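Local coordinates for putative enoyl-CoA hydratase (Streptomyces avermitilis, PDB 3GKB), which probably acts on coenzyme A thioesters as a member of the crotonase superfamily, although its substrate and reaction are not established, at residues M147-G152 and A241-L246; N30-T35 and A68-R73; A138-I143 and Y186-R191; D62-L67 and A114-G119. All blocks are in the same frame, centred on the assembly; numbering follows the deposited sequence.

Interaction 1: M147-G152 and A241-L246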
loop_
_atom_site.group_PDB
_atom_site.type_symbol
_atom_site.label_atom_id
_atom_site.label_comp_id
_atom_site.label_asym_id
_atom_site.label_seq_id
_atom_site.Cartn_x
_atom_site.Cartn_y
_atom_site.Cartn_z
ATOM N N MET B 147 -21.514 17.118 1.399
ATOM C CA MET B 147 -22.298 17.780 2.445
ATOM C C MET B 147 -21.569 19.024 2.973
ATOM O O MET B 147 -21.988 19.636 3.940
ATOM C CB MET B 147 -22.646 16.760 3.530
ATOM C CG MET B 147 -23.570 15.562 3.054
ATOM S SD MET B 147 -23.949 14.498 4.521
ATOM C CE MET B 147 -24.989 13.260 3.678
ATOM N N GLY B 148 -20.472 19.405 2.303
ATOM C CA GLY B 148 -19.711 20.597 2.636
ATOM C C GLY B 148 -18.780 20.441 3.810
ATOM O O GLY B 148 -18.340 21.434 4.389
ATOM N N ILE B 149 -18.469 19.185 4.150
ATOM C CA ILE B 149 -17.583 18.870 5.268
ATOM C C ILE B 149 -16.511 17.884 4.789
ATOM O O ILE B 149 -16.289 17.742 3.570
ATOM C CB ILE B 149 -18.391 18.407 6.517
ATOM C CG1 ILE B 149 -19.160 17.102 6.254
ATOM C CG2 ILE B 149 -19.389 19.519 6.933
ATOM C CD1 ILE B 149 -19.727 16.426 7.531
ATOM N N ILE B 150 -15.754 17.313 5.713
ATOM C CA ILE B 150 -14.857 16.212 5.401
ATOM C C ILE B 150 -15.166 15.090 6.401
ATOM O O ILE B 150 -15.910 15.300 7.349
ATOM C CB ILE B 150 -13.348 16.628 5.440
ATOM C CG1 ILE B 150 -12.938 17.250 6.806
ATOM C CG2 ILE B 150 -13.023 17.613 4.317
ATOM C CD1 ILE B 150 -11.511 16.982 7.187
ATOM N N PRO B 151 -14.608 13.897 6.189
ATOM C CA PRO B 151 -14.808 12.886 7.228
ATOM C C PRO B 151 -14.252 13.344 8.567
ATOM O O PRO B 151 -13.145 13.842 8.632
ATOM C CB PRO B 151 -14.048 11.677 6.682
ATOM C CG PRO B 151 -14.004 11.887 5.217
ATOM C CD PRO B 151 -13.941 13.349 4.998
ATOM N N GLY B 152 -15.062 13.247 9.612
ATOM C CA GLY B 152 -14.686 13.625 10.943
ATOM C C GLY B 152 -14.733 12.496 11.946
ATOM O O GLY B 152 -14.590 12.733 13.149
ATOM N N ALA B 241 -13.954 20.385 12.093
ATOM C CA ALA B 241 -14.638 21.430 12.881
ATOM C C ALA B 241 -14.727 22.739 12.120
ATOM O O ALA B 241 -15.769 23.383 12.133
ATOM C CB ALA B 241 -13.943 21.666 14.229
ATOM N N ALA B 242 -13.654 23.096 11.415
ATOM C CA ALA B 242 -13.595 24.348 10.687
ATOM C C ALA B 242 -14.618 24.416 9.547
ATOM O O ALA B 242 -15.107 25.507 9.249
ATOM C CB ALA B 242 -12.161 24.621 10.141
ATOM N N THR B 243 -14.945 23.281 8.908
ATOM C CA THR B 243 -15.922 23.269 7.815
ATOM C C THR B 243 -17.340 23.646 8.283
ATOM O O THR B 243 -18.125 24.166 7.494
ATOM C CB THR B 243 -15.937 21.903 7.031
ATOM O OG1 THR B 243 -16.431 20.845 7.863
ATOM C CG2 THR B 243 -14.540 21.561 6.525
ATOM N N PHE B 244 -17.671 23.404 9.560
ATOM C CA PHE B 244 -18.938 23.935 10.149
ATOM C C PHE B 244 -18.956 25.422 10.498
ATOM O O PHE B 244 -20.005 25.977 10.870
ATOM C CB PHE B 244 -19.324 23.150 11.403
ATOM C CG PHE B 244 -19.642 21.747 11.131
ATOM C CD1 PHE B 244 -18.674 20.773 11.274
ATOM C CD2 PHE B 244 -20.897 21.385 10.652
ATOM C CE1 PHE B 244 -18.956 19.477 10.980
ATOM C CE2 PHE B 244 -21.185 20.076 10.369
ATOM C CZ PHE B 244 -20.198 19.111 10.543
ATOM N N SER B 245 -17.821 26.090 10.413
ATOM C CA SER B 245 -17.811 27.545 10.530
ATOM C C SER B 245 -18.161 28.218 9.217
ATOM O O SER B 245 -18.058 29.440 9.128
ATOM C CB SER B 245 -16.428 28.035 10.956
ATOM O OG SER B 245 -16.016 27.379 12.116
ATOM N N LEU B 246 -18.489 27.432 8.179
ATOM C CA LEU B 246 -18.929 27.972 6.891
ATOM C C LEU B 246 -20.377 27.552 6.607
ATOM O O LEU B 246 -20.802 26.475 7.052
ATOM C CB LEU B 246 -18.001 27.468 5.762
ATOM C CG LEU B 246 -16.503 27.658 6.039
ATOM C CD1 LEU B 246 -15.650 26.905 5.012
ATOM C CD2 LEU B 246 -16.161 29.170 6.051
HETATM O O HOH W 1 -19.184 23.985 4.901
#
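Ile149 meets Thr243 and Phe244 in a mostly apolar contact, bridged by one water. It joins the loop between strand 139-141 and helix 155-163 to helix 230-243 and the type I turn Thr243-Leu246. The methyl CG2 of Ile149 does most of the touching. It sits over one face of the Phe244 ring, offset toward the rim, as a CH-pi contact 4.0 Å from the ring centroid. Phe244 also packs edge-to-face with Trp240. CG2 of Ile149 lies 3.4 Å from Thr243 OG1 as well, and the two side chains cross at about a right angle. With chi1 at 67°, OG1 stands between the backbone N and the carbonyl carbon of Thr243, and it is hydrogen-bonded to Trp240 O. Nearby, Gly148 O approaches Thr243 CB at 3.6 Å. Water 1 donates to both carbonyls, at 2.7 Å from Gly148 O and 2.8 Å from Thr243 O. Ala219 of the second subunit packs on Ile150 and Thr243, so the contact borders a subunit interface. Ile150 N is buried here with no hydrogen-bond partner in the model. No direct hydrogen bond joins the segments, so the polar link between their backbones depends on the two protons of water 1.

Interaction 2: N30-T35 and A68-R73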
loop_
_atom_site.group_PDB
_atom_site.type_symbol
_atom_site.label_atom_id
_atom_site.label_comp_id
_atom_site.label_asym_id
_atom_site.label_seq_id
_atom_site.Cartn_x
_atom_site.Cartn_y
_atom_site.Cartn_z
ATOM N N ASN B 30 -30.471 2.129 7.893
ATOM C CA ASN B 30 -29.336 1.903 8.793
ATOM C C ASN B 30 -28.476 3.154 8.984
ATOM O O ASN B 30 -27.233 3.103 8.951
ATOM C CB ASN B 30 -28.486 0.707 8.345
ATOM C CG ASN B 30 -28.992 -0.619 8.901
ATOM O OD1 ASN B 30 -30.174 -0.758 9.300
ATOM N ND2 ASN B 30 -28.105 -1.619 8.920
ATOM N N VAL B 31 -29.134 4.283 9.243
ATOM C CA VAL B 31 -28.353 5.456 9.644
ATOM C C VAL B 31 -27.748 5.180 11.010
ATOM O O VAL B 31 -28.274 4.401 11.793
ATOM C CB VAL B 31 -29.137 6.805 9.665
ATOM C CG1 VAL B 31 -29.779 7.104 8.334
ATOM C CG2 VAL B 31 -30.115 6.854 10.784
ATOM N N ILE B 32 -26.600 5.783 11.248
ATOM C CA ILE B 32 -25.930 5.793 12.550
ATOM C C ILE B 32 -26.385 7.028 13.297
ATOM O O ILE B 32 -25.917 8.160 13.036
ATOM C CB ILE B 32 -24.412 5.885 12.402
ATOM C CG1 ILE B 32 -23.877 4.776 11.501
ATOM C CG2 ILE B 32 -23.747 5.837 13.788
ATOM C CD1 ILE B 32 -22.459 5.078 11.006
ATOM N N GLY B 33 -27.313 6.823 14.212
ATOM C CA GLY B 33 -27.811 7.899 15.070
ATOM C C GLY B 33 -27.207 7.816 16.457
ATOM O O GLY B 33 -26.364 6.932 16.755
ATOM N N ALA B 34 -27.628 8.738 17.322
ATOM C CA ALA B 34 -27.111 8.794 18.686
ATOM C C ALA B 34 -27.411 7.525 19.466
ATOM O O ALA B 34 -26.558 7.063 20.243
ATOM C CB ALA B 34 -27.652 10.010 19.440
ATOM N N THR B 35 -28.596 6.954 19.244
ATOM C CA THR B 35 -28.971 5.718 19.897
ATOM C C THR B 35 -28.059 4.570 19.475
ATOM O O THR B 35 -27.554 3.846 20.324
ATOM C CB THR B 35 -30.474 5.369 19.702
ATOM O OG1 THR B 35 -31.273 6.428 20.261
ATOM C CG2 THR B 35 -30.806 4.065 20.413
ATOM N N ALA B 68 -25.726 3.609 6.438
ATOM C CA ALA B 68 -25.914 4.645 5.423
ATOM C C ALA B 68 -24.892 5.764 5.548
ATOM O O ALA B 68 -24.284 6.157 4.565
ATOM C CB ALA B 68 -27.303 5.207 5.520
ATOM N N HIS B 69 -24.745 6.254 6.780
ATOM C CA HIS B 69 -23.952 7.420 7.193
ATOM C C HIS B 69 -24.520 7.874 8.541
ATOM O O HIS B 69 -25.493 7.307 9.019
ATOM C CB HIS B 69 -23.962 8.574 6.156
ATOM C CG HIS B 69 -25.331 9.020 5.753
ATOM N ND1 HIS B 69 -26.145 9.765 6.584
ATOM C CD2 HIS B 69 -26.051 8.782 4.630
ATOM C CE1 HIS B 69 -27.296 9.993 5.974
ATOM N NE2 HIS B 69 -27.276 9.386 4.797
ATOM N N VAL B 70 -23.902 8.883 9.142
ATOM C CA VAL B 70 -24.398 9.442 10.392
ATOM C C VAL B 70 -25.694 10.215 10.146
ATOM O O VAL B 70 -25.850 10.892 9.139
ATOM C CB VAL B 70 -23.319 10.338 11.048
ATOM C CG1 VAL B 70 -23.893 11.104 12.238
ATOM C CG2 VAL B 70 -22.122 9.472 11.498
ATOM N N ASP B 71 -26.606 10.091 11.089
ATOM C CA ASP B 71 -27.904 10.738 11.041
ATOM C C ASP B 71 -27.721 12.233 10.798
ATOM O O ASP B 71 -27.046 12.943 11.543
ATOM C CB ASP B 71 -28.625 10.471 12.364
ATOM C CG ASP B 71 -30.002 11.137 12.441
ATOM O OD1 ASP B 71 -30.496 11.644 11.397
ATOM O OD2 ASP B 71 -30.551 11.158 13.579
ATOM N N MET B 72 -28.319 12.711 9.727
ATOM C CA MET B 72 -28.152 14.113 9.335
ATOM C C MET B 72 -28.898 15.069 10.300
ATOM O O MET B 72 -28.677 16.275 10.270
ATOM C CB MET B 72 -28.641 14.286 7.897
ATOM C CG MET B 72 -27.644 13.723 6.808
ATOM S SD MET B 72 -28.427 13.435 5.156
ATOM C CE MET B 72 -28.497 15.049 4.499
ATOM N N ARG B 73 -29.795 14.516 11.104
ATOM C CA ARG B 73 -30.499 15.268 12.142
ATOM C C ARG B 73 -29.854 15.146 13.521
ATOM O O ARG B 73 -30.436 15.609 14.519
ATOM C CB ARG B 73 -31.940 14.793 12.244
ATOM C CG ARG B 73 -32.721 14.896 10.959
ATOM C CD ARG B 73 -34.184 14.944 11.284
ATOM N NE ARG B 73 -34.945 15.474 10.178
ATOM C CZ ARG B 73 -35.497 14.743 9.231
ATOM N NH1 ARG B 73 -35.359 13.417 9.231
ATOM N NH2 ARG B 73 -36.180 15.347 8.261
HETATM O O HOH W 2 -29.490 10.516 16.180
#
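Ile32 and Val70 form a single, isolated beta bridge between two loop pieces, one of which runs straight into helix 34-48. The backbone of Ile32 is held from both ends. Its N-H donates to His69 O at 2.9 Å in a nearly straight bond (173°), and its O accepts from Asp71 N at 2.8 Å. A third bond runs from Ala68 N to Asn30 O at 3.0 Å, with the donor 58° above the carbonyl plane. In crotonase relatives, the loop at this place supplies a backbone N-H to the oxyanion hole. Segment 68-73 probably corresponds to that loop, and the bridge ties it to the chain just before helix 34-48. His69 ND1 donates in its ring plane to Val70 O at 2.8 Å, while NE2 bonds to Glu267, which fixes the turn of the ring. Val31 CG1 touches Ala68 CB at 4.2 Å. With CG of Asp71 anti to its own backbone N (chi1 179°), the carboxylate lies on the side of the residues that follow, and OD1 accepts from Arg73 N at 3.0 Å, an Asx turn. OD1 also bonds to Gln262. Water 2 donates to Asp71 OD2 at 2.9 Å and accepts from Ala34 N, just after the N-cap residue Gly33.

Interaction 3: A138-I143 and Y186-R191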
loop_
_atom_site.group_PDB
_atom_site.type_symbol
_atom_site.label_atom_id
_atom_site.label_comp_id
_atom_site.label_asym_id
_atom_site.label_seq_id
_atom_site.Cartn_x
_atom_site.Cartn_y
_atom_site.Cartn_z
ATOM N N ALA B 138 -21.630 -4.565 -3.077
ATOM C CA ALA B 138 -21.120 -3.701 -2.035
ATOM C C ALA B 138 -20.648 -2.375 -2.604
ATOM O O ALA B 138 -20.226 -2.283 -3.759
ATOM C CB ALA B 138 -19.982 -4.365 -1.311
ATOM N N GLY B 139 -20.658 -1.362 -1.764
ATOM C CA GLY B 139 -20.091 -0.070 -2.123
ATOM C C GLY B 139 -19.612 0.705 -0.900
ATOM O O GLY B 139 -20.189 0.603 0.167
ATOM N N LEU B 140 -18.555 1.494 -1.089
ATOM C CA LEU B 140 -17.975 2.310 -0.047
ATOM C C LEU B 140 -17.731 3.701 -0.577
ATOM O O LEU B 140 -17.143 3.859 -1.664
ATOM C CB LEU B 140 -16.633 1.745 0.398
ATOM C CG LEU B 140 -16.662 0.624 1.400
ATOM C CD1 LEU B 140 -15.299 -0.038 1.430
ATOM C CD2 LEU B 140 -17.068 1.185 2.793
ATOM N N GLY B 141 -18.195 4.698 0.155
ATOM C CA GLY B 141 -17.942 6.072 -0.238
ATOM C C GLY B 141 -17.837 7.016 0.938
ATOM O O GLY B 141 -18.521 6.842 1.961
ATOM N N GLN B 142 -17.006 8.042 0.790
ATOM C CA GLN B 142 -16.944 9.109 1.799
ATOM C C GLN B 142 -17.784 10.262 1.244
ATOM O O GLN B 142 -17.321 11.036 0.432
ATOM C CB GLN B 142 -15.504 9.550 2.105
ATOM C CG GLN B 142 -14.603 8.461 2.739
ATOM C CD GLN B 142 -15.013 7.973 4.159
ATOM O OE1 GLN B 142 -14.490 6.940 4.619
ATOM N NE2 GLN B 142 -15.927 8.707 4.860
ATOM N N ILE B 143 -19.038 10.339 1.670
ATOM C CA ILE B 143 -19.995 11.312 1.139
ATOM C C ILE B 143 -19.794 12.740 1.666
ATOM O O ILE B 143 -20.393 13.692 1.140
ATOM C CB ILE B 143 -21.435 10.838 1.474
ATOM C CG1 ILE B 143 -22.497 11.578 0.651
ATOM C CG2 ILE B 143 -21.736 11.038 2.963
ATOM C CD1 ILE B 143 -22.591 11.149 -0.791
ATOM N N TYR B 186 -7.346 -1.034 -3.796
ATOM C CA TYR B 186 -6.783 0.102 -3.047
ATOM C C TYR B 186 -6.291 -0.302 -1.647
ATOM O O TYR B 186 -5.405 0.336 -1.101
ATOM C CB TYR B 186 -7.813 1.234 -2.922
ATOM C CG TYR B 186 -7.933 2.173 -4.125
ATOM C CD1 TYR B 186 -7.583 1.777 -5.425
ATOM C CD2 TYR B 186 -8.410 3.454 -3.955
ATOM C CE1 TYR B 186 -7.699 2.647 -6.472
ATOM C CE2 TYR B 186 -8.528 4.321 -5.002
ATOM C CZ TYR B 186 -8.166 3.916 -6.268
ATOM O OH TYR B 186 -8.257 4.800 -7.326
ATOM N N GLY B 187 -6.875 -1.343 -1.063
ATOM C CA GLY B 187 -6.525 -1.792 0.258
ATOM C C GLY B 187 -7.438 -1.222 1.339
ATOM O O GLY B 187 -7.155 -1.398 2.524
ATOM N N TRP B 188 -8.535 -0.579 0.923
ATOM C CA TRP B 188 -9.556 -0.012 1.841
ATOM C C TRP B 188 -10.274 -1.132 2.593
ATOM O O TRP B 188 -10.628 -0.993 3.771
ATOM C CB TRP B 188 -10.557 0.795 1.030
ATOM C CG TRP B 188 -11.406 1.792 1.751
ATOM C CD1 TRP B 188 -11.472 2.029 3.101
ATOM C CD2 TRP B 188 -12.341 2.684 1.147
ATOM N NE1 TRP B 188 -12.382 3.030 3.359
ATOM C CE2 TRP B 188 -12.912 3.462 2.173
ATOM C CE3 TRP B 188 -12.719 2.934 -0.172
ATOM C CZ2 TRP B 188 -13.853 4.461 1.920
ATOM C CZ3 TRP B 188 -13.666 3.923 -0.420
ATOM C CH2 TRP B 188 -14.229 4.655 0.621
ATOM N N ILE B 189 -10.460 -2.249 1.908
ATOM C CA ILE B 189 -10.941 -3.482 2.534
ATOM C C ILE B 189 -9.994 -4.623 2.196
ATOM O O ILE B 189 -9.115 -4.489 1.332
ATOM C CB ILE B 189 -12.371 -3.856 2.066
ATOM C CG1 ILE B 189 -12.376 -4.146 0.556
ATOM C CG2 ILE B 189 -13.346 -2.769 2.439
ATOM C CD1 ILE B 189 -13.746 -4.543 -0.014
ATOM N N ASN B 190 -10.178 -5.778 2.829
ATOM C CA ASN B 190 -9.243 -6.876 2.641
ATOM C C ASN B 190 -9.450 -7.591 1.308
ATOM O O ASN B 190 -8.477 -7.895 0.596
ATOM C CB ASN B 190 -9.336 -7.906 3.778
ATOM C CG ASN B 190 -8.847 -7.356 5.098
ATOM O OD1 ASN B 190 -9.369 -6.362 5.598
ATOM N ND2 ASN B 190 -7.839 -8.013 5.680
ATOM N N ARG B 191 -10.702 -7.861 0.967
ATOM C CA ARG B 191 -11.011 -8.696 -0.202
ATOM C C ARG B 191 -12.421 -8.481 -0.681
ATOM O O ARG B 191 -13.298 -8.257 0.129
ATOM C CB ARG B 191 -10.804 -10.181 0.124
ATOM C CG ARG B 191 -10.483 -11.064 -1.098
ATOM C CD ARG B 191 -8.980 -11.113 -1.289
ATOM N NE ARG B 191 -8.335 -11.807 -0.179
ATOM C CZ ARG B 191 -8.269 -13.119 -0.013
ATOM N NH1 ARG B 191 -8.755 -13.970 -0.927
ATOM N NH2 ARG B 191 -7.678 -13.594 1.070
HETATM O O HOH W 3 -13.126 4.849 5.653
#
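Leu140, on strand 139-141, lays its side chain over one face of the Trp188 indole. CB stands over the six-membered ring, 3.9 Å from its centroid and 18° off the normal, a CH-pi contact. CD1 lies above the centre of the whole indole, 4.0 Å from its plane. The two side chains slide past each other in opposite directions. CD1 also reaches Ile189 CG2 at 3.5 Å, so this one methyl touches both partners. Leu140 O lies beyond the rim of the same ring, 3.7 Å from Trp188 CZ3. At Gly141 the backbone N comes to 4.0 Å from Trp188 CH2. The opposing residues follow helix 180-186, which ends in a Schellman motif with Gly187, at positive phi, as its C-prime residue. The indole then points back into the core. Its CG is anti to the backbone N (chi1 -161°), and Leu159, Val163, Val171 and Ala126 of three helices also pack on it. An alanine in place of Trp188 would probably open a gap beside Leu140 and leave water 3 without its N-H donor. Further along, Gln142 bends at chi2 (-65°), which turns CD aside instead of straight on from CG. Its OE1 lies at the ring edge, 3.7 Å from Trp188 CZ2. Water 3 donates to Gln142 OE1 at 2.7 Å and accepts from Trp188 NE1 at 3.0 Å, in the plane of the ring. NE2 of Gln142 bonds instead to Glu144. Past Ile189, Arg191 makes a salt bridge with Glu170 of the third subunit.

Interaction 4: D62-L67 and A114-G119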
loop_
_atom_site.group_PDB
_atom_site.type_symbol
_atom_site.label_atom_id
_atom_site.label_comp_id
_atom_site.label_asym_id
_atom_site.label_seq_id
_atom_site.Cartn_x
_atom_site.Cartn_y
_atom_site.Cartn_z
ATOM N N ASP B 62 -30.224 -4.860 6.735
ATOM C CA ASP B 62 -30.837 -4.047 5.655
ATOM C C ASP B 62 -30.362 -4.585 4.300
ATOM O O ASP B 62 -29.161 -4.747 4.089
ATOM C CB ASP B 62 -30.437 -2.584 5.850
ATOM C CG ASP B 62 -31.115 -1.635 4.877
ATOM O OD1 ASP B 62 -30.932 -1.779 3.645
ATOM O OD2 ASP B 62 -31.787 -0.696 5.378
ATOM N N PRO B 63 -31.299 -4.875 3.374
ATOM C CA PRO B 63 -30.879 -5.491 2.117
ATOM C C PRO B 63 -30.010 -4.618 1.197
ATOM O O PRO B 63 -29.411 -5.160 0.289
ATOM C CB PRO B 63 -32.211 -5.847 1.411
ATOM C CG PRO B 63 -33.271 -5.035 2.100
ATOM C CD PRO B 63 -32.771 -4.752 3.497
ATOM N N GLU B 64 -29.978 -3.299 1.395
ATOM C CA GLU B 64 -29.227 -2.410 0.500
ATOM C C GLU B 64 -28.076 -1.656 1.180
ATOM O O GLU B 64 -27.060 -1.327 0.519
ATOM C CB GLU B 64 -30.185 -1.403 -0.130
ATOM C CG GLU B 64 -29.477 -0.511 -1.118
ATOM C CD GLU B 64 -30.402 0.167 -2.116
ATOM O OE1 GLU B 64 -31.640 0.025 -1.982
ATOM O OE2 GLU B 64 -29.839 0.833 -3.026
ATOM N N PHE B 65 -28.242 -1.370 2.474
ATOM C CA PHE B 65 -27.276 -0.547 3.253
ATOM C C PHE B 65 -26.669 -1.310 4.424
ATOM O O PHE B 65 -27.368 -1.965 5.184
ATOM C CB PHE B 65 -27.959 0.724 3.756
ATOM C CG PHE B 65 -28.588 1.493 2.654
ATOM C CD1 PHE B 65 -27.793 2.227 1.771
ATOM C CD2 PHE B 65 -29.933 1.395 2.417
ATOM C CE1 PHE B 65 -28.362 2.878 0.704
ATOM C CE2 PHE B 65 -30.501 2.025 1.336
ATOM C CZ PHE B 65 -29.725 2.760 0.484
ATOM N N PHE B 66 -25.346 -1.235 4.547
ATOM C CA PHE B 66 -24.656 -1.720 5.740
ATOM C C PHE B 66 -24.874 -0.694 6.843
ATOM O O PHE B 66 -25.539 -0.983 7.853
ATOM C CB PHE B 66 -23.170 -1.936 5.438
ATOM C CG PHE B 66 -22.369 -2.366 6.615
ATOM C CD1 PHE B 66 -22.326 -3.707 6.999
ATOM C CD2 PHE B 66 -21.680 -1.438 7.380
ATOM C CE1 PHE B 66 -21.592 -4.086 8.093
ATOM C CE2 PHE B 66 -20.951 -1.831 8.495
ATOM C CZ PHE B 66 -20.916 -3.149 8.846
ATOM N N LEU B 67 -24.362 0.524 6.609
ATOM C CA LEU B 67 -24.615 1.706 7.442
ATOM C C LEU B 67 -24.613 2.906 6.510
ATOM O O LEU B 67 -23.646 3.141 5.841
ATOM C CB LEU B 67 -23.564 1.902 8.516
ATOM C CG LEU B 67 -23.584 0.938 9.710
ATOM C CD1 LEU B 67 -22.293 1.151 10.575
ATOM C CD2 LEU B 67 -24.892 1.066 10.547
ATOM N N ALA B 114 -22.111 -6.385 2.401
ATOM C CA ALA B 114 -22.882 -6.804 1.249
ATOM C C ALA B 114 -23.462 -5.628 0.484
ATOM O O ALA B 114 -23.571 -5.713 -0.747
ATOM C CB ALA B 114 -23.987 -7.786 1.663
ATOM N N GLY B 115 -23.750 -4.527 1.168
ATOM C CA GLY B 115 -24.381 -3.376 0.561
ATOM C C GLY B 115 -23.536 -2.110 0.657
ATOM O O GLY B 115 -22.290 -2.166 0.653
ATOM N N LYS B 116 -24.229 -0.976 0.719
ATOM C CA LYS B 116 -23.589 0.331 0.709
ATOM C C LYS B 116 -23.304 0.862 2.113
ATOM O O LYS B 116 -24.164 0.800 3.012
ATOM C CB LYS B 116 -24.450 1.353 -0.047
ATOM C CG LYS B 116 -24.614 1.053 -1.522
ATOM C CD LYS B 116 -25.811 1.788 -2.069
ATOM C CE LYS B 116 -25.966 1.640 -3.570
ATOM N NZ LYS B 116 -26.250 0.242 -3.941
ATOM N N ALA B 117 -22.093 1.408 2.261
ATOM C CA ALA B 117 -21.669 2.081 3.483
ATOM C C ALA B 117 -21.026 3.395 3.087
ATOM O O ALA B 117 -20.110 3.416 2.280
ATOM C CB ALA B 117 -20.667 1.208 4.270
ATOM N N ARG B 118 -21.548 4.495 3.618
ATOM C CA ARG B 118 -21.032 5.802 3.310
ATOM C C ARG B 118 -20.760 6.616 4.575
ATOM O O ARG B 118 -21.325 6.353 5.658
ATOM C CB ARG B 118 -21.955 6.587 2.393
ATOM C CG ARG B 118 -22.195 5.971 1.032
ATOM C CD ARG B 118 -23.085 6.885 0.258
ATOM N NE ARG B 118 -23.417 6.495 -1.112
ATOM C CZ ARG B 118 -24.534 5.858 -1.482
ATOM N NH1 ARG B 118 -25.388 5.422 -0.582
ATOM N NH2 ARG B 118 -24.792 5.656 -2.777
ATOM N N GLY B 119 -19.869 7.588 4.432
ATOM C CA GLY B 119 -19.468 8.463 5.539
ATOM C C GLY B 119 -19.015 7.699 6.754
ATOM O O GLY B 119 -18.137 6.832 6.673
HETATM O O HOH W 4 -26.657 -1.822 -2.180
#
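The Phe65 ring turns its edge to the guanidinium of Arg118, with CE1 4.1 Å from NH1 and the two planes 40° apart. One face of the ring carries Glu64 CG, 3.6 Å above the plane and toward the rim. The Lys116 side chain passes beside the ring, with CB 3.9 Å from CD1 and CD 3.9 Å from CE1 of Phe65. An alanine in place of Phe65 would probably open a gap along the Lys116 methylenes and leave Arg118 NH1 without its aromatic neighbour. The backbones pair as parallel strands at Phe65 and Lys116. Lys116 N donates to Glu64 O at 2.9 Å, and Phe66 N to Lys116 O at 2.8 Å. The bond from Arg118 N to Leu67 O is weak. Gly115 lies so close to Glu64 O that a CB there would clash. Before the bridge, Asp62 OD1 accepts from both Glu64 N and Phe65 N, the first bond forming an Asx turn. The contact joins the chain after strand 55-60 to strand 116-118, at the margin of the small sheet. Glu64 OE2 forms its main salt bridge with Arg268; the one with Lys116 NZ is long, at 3.8 Å. Water 4 accepts from Lys116 NZ at 2.7 Å and donates to Glu64 O. Glu271 pairs with Arg118. The two cations near Glu64 would probably favour its ionised form, and Glu64 in turn would help keep Lys116 charged.

Overall arrangement
From the N terminus, 30-35 comes first, and interaction 2 closes its loop at 68-73. Interaction 4 opens inside that loop at 62-67 and closes at 114-119, so they cross. They touch where Asn30 ND2 bonds to Phe66 O. Interaction 3 opens at 138-143 and interaction 1 at 147-152. The first closes at 186-191, the second at 241-246, so these also cross; no pair nests. Strands 116-118 and 139-141 are neighbours in one sheet and join interactions 3 and 4. Met147 packs on Met72 between interactions 1 and 2. Interactions 3 and 4 tie the small sheet to the chain after helix 180-186 and strand 55-60; interactions 1 and 2 tie loops to helix 230-243 and the chain before helix 34-48.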